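Local coordinates for hypothetical protein TTHA1606 (Thermus thermophilus, PDB 2YYB), which is of unknown function but belongs to the GTP cyclohydrolase I type 2/NIF3 family and probably binds a pair of divalent metal ions, at residues 65-70 against 91-96. Sequence-based numbering, arbitrary orientation.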
# COMPACT_ATOMS: atom_id res chain seq x y z
N HIS A 65 -16.26 -13.83 19.03
CA HIS A 65 -16.03 -13.92 17.59
C HIS A 65 -17.34 -13.62 16.84
O HIS A 65 -18.21 -14.49 16.72
CB HIS A 65 -15.53 -15.33 17.24
CG HIS A 65 -14.21 -15.68 17.86
ND1 HIS A 65 -13.05 -14.98 17.60
CD2 HIS A 65 -13.86 -16.68 18.71
CE1 HIS A 65 -12.05 -15.52 18.27
NE2 HIS A 65 -12.51 -16.55 18.96
N GLY A 66 -17.47 -12.39 16.34
CA GLY A 66 -18.67 -11.99 15.65
C GLY A 66 -18.81 -12.34 14.17
O GLY A 66 -18.14 -13.22 13.66
N LEU A 67 -19.68 -11.61 13.49
CA LEU A 67 -19.96 -11.86 12.09
C LEU A 67 -19.13 -11.10 11.07
O LEU A 67 -18.97 -11.56 9.94
CB LEU A 67 -21.42 -11.57 11.80
CG LEU A 67 -22.47 -12.48 12.42
CD1 LEU A 67 -23.84 -11.92 12.11
CD2 LEU A 67 -22.32 -13.88 11.88
N PHE A 68 -18.60 -9.95 11.46
CA PHE A 68 -17.85 -9.12 10.53
C PHE A 68 -16.34 -9.05 10.75
O PHE A 68 -15.86 -8.98 11.88
CB PHE A 68 -18.45 -7.72 10.55
CG PHE A 68 -19.90 -7.69 10.14
CD1 PHE A 68 -20.27 -8.02 8.84
CD2 PHE A 68 -20.89 -7.39 11.06
CE1 PHE A 68 -21.61 -8.05 8.48
CE2 PHE A 68 -22.23 -7.42 10.70
CZ PHE A 68 -22.59 -7.75 9.41
N TRP A 69 -15.60 -9.06 9.64
CA TRP A 69 -14.14 -8.99 9.68
C TRP A 69 -13.58 -8.14 8.55
O TRP A 69 -12.52 -8.45 8.02
CB TRP A 69 -13.54 -10.40 9.60
CG TRP A 69 -14.11 -11.39 10.59
CD1 TRP A 69 -15.19 -12.21 10.39
CD2 TRP A 69 -13.66 -11.63 11.93
NE1 TRP A 69 -15.43 -12.94 11.53
CE2 TRP A 69 -14.51 -12.61 12.49
CE3 TRP A 69 -12.61 -11.11 12.72
CZ2 TRP A 69 -14.36 -13.08 13.80
CZ3 TRP A 69 -12.46 -11.59 14.03
CH2 TRP A 69 -13.33 -12.57 14.56
N GLY A 70 -14.27 -7.07 8.16
CA GLY A 70 -13.79 -6.23 7.08
C GLY A 70 -14.16 -6.76 5.70
O GLY A 70 -14.24 -6.02 4.72
N ILE A 91 -33.17 -10.62 18.70
CA ILE A 91 -31.88 -10.73 19.38
C ILE A 91 -30.85 -9.69 18.93
O ILE A 91 -30.63 -9.51 17.74
CB ILE A 91 -31.30 -12.15 19.14
CG1 ILE A 91 -32.27 -13.19 19.69
CG2 ILE A 91 -29.89 -12.26 19.77
CD1 ILE A 91 -31.97 -14.62 19.30
N ASN A 92 -30.25 -9.01 19.90
CA ASN A 92 -29.21 -8.02 19.60
C ASN A 92 -27.90 -8.80 19.61
O ASN A 92 -27.70 -9.65 20.48
CB ASN A 92 -29.14 -6.95 20.70
CG ASN A 92 -30.33 -6.03 20.71
OD1 ASN A 92 -30.52 -5.19 19.82
ND2 ASN A 92 -31.14 -6.16 21.74
N LEU A 93 -27.03 -8.54 18.64
CA LEU A 93 -25.73 -9.21 18.55
C LEU A 93 -24.66 -8.19 18.81
O LEU A 93 -24.52 -7.23 18.03
CB LEU A 93 -25.48 -9.82 17.17
CG LEU A 93 -24.22 -10.69 17.16
CD1 LEU A 93 -24.40 -11.87 18.11
CD2 LEU A 93 -23.92 -11.19 15.76
N TYR A 94 -23.92 -8.38 19.90
CA TYR A 94 -22.83 -7.49 20.30
C TYR A 94 -21.51 -8.30 20.27
O TYR A 94 -21.37 -9.32 20.98
CB TYR A 94 -23.07 -6.95 21.72
CG TYR A 94 -22.07 -5.90 22.15
CD1 TYR A 94 -22.29 -4.56 21.88
CD2 TYR A 94 -20.89 -6.26 22.78
CE1 TYR A 94 -21.35 -3.58 22.24
CE2 TYR A 94 -19.95 -5.30 23.15
CZ TYR A 94 -20.18 -3.96 22.88
OH TYR A 94 -19.28 -2.99 23.28
N ALA A 95 -20.56 -7.86 19.47
CA ALA A 95 -19.30 -8.58 19.35
C ALA A 95 -18.14 -7.80 19.99
O ALA A 95 -18.03 -6.58 19.84
CB ALA A 95 -19.01 -8.89 17.86
N ALA A 96 -17.29 -8.53 20.72
CA ALA A 96 -16.12 -7.94 21.39
C ALA A 96 -14.92 -8.86 21.17
O ALA A 96 -14.81 -9.91 21.82
CB ALA A 96 -16.39 -7.76 22.88
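Leu67 and Leu93 supply the apolar side-chain contact between the loop 65-70 and the strand 92-95. One methyl of Leu93, CD2, does the touching: it lies 3.7 Å from Leu67 CD1 and 3.9 Å from Leu67 CG, so it rests against one branch and the fork of its partner. The two side chains cross at about a right angle, and the meeting is confined to this one corner. Leu93 carries CG anti to its backbone N (chi1 -172°) on a CB already directed at the loop, whereas the CB of Leu67 points aside and, with CG anti to the carbonyl carbon (chi1 -67°), its far end approaches the strand. Leu86 of helix 77-88 also packs on Leu93, and Arg82 of the same helix touches Leu67, which places the leucine pair beside that helix.

In the fold, the loop follows strand 60-63 and leads into helix 77-88, which returns the chain to strand 92-95, parallel to 60-63 in the same mixed sheet: a beta-alpha-beta crossover, in which the loop that starts the connection touches the second strand through Gly66 and Leu67.

Backbone-to-methyl packing forms the other group of contacts. Ala95 CB sits 3.8 Å from Gly66 CA and 4.1 Å from Gly66 N, and the CA atoms of Gly66 and Ala95 are 5.1 Å apart. Gly66, having no side chain, offers its CA and N directly to the Ala95 methyl.

One polar hold on the loop is Gln29 OE1 of strand 27-30, which accepts a hydrogen bond from Leu67 N. His65, a predicted ligand of one metal, turns its CB away from strand 92-95; its ring meets that of His210, another predicted ligand of the same ion.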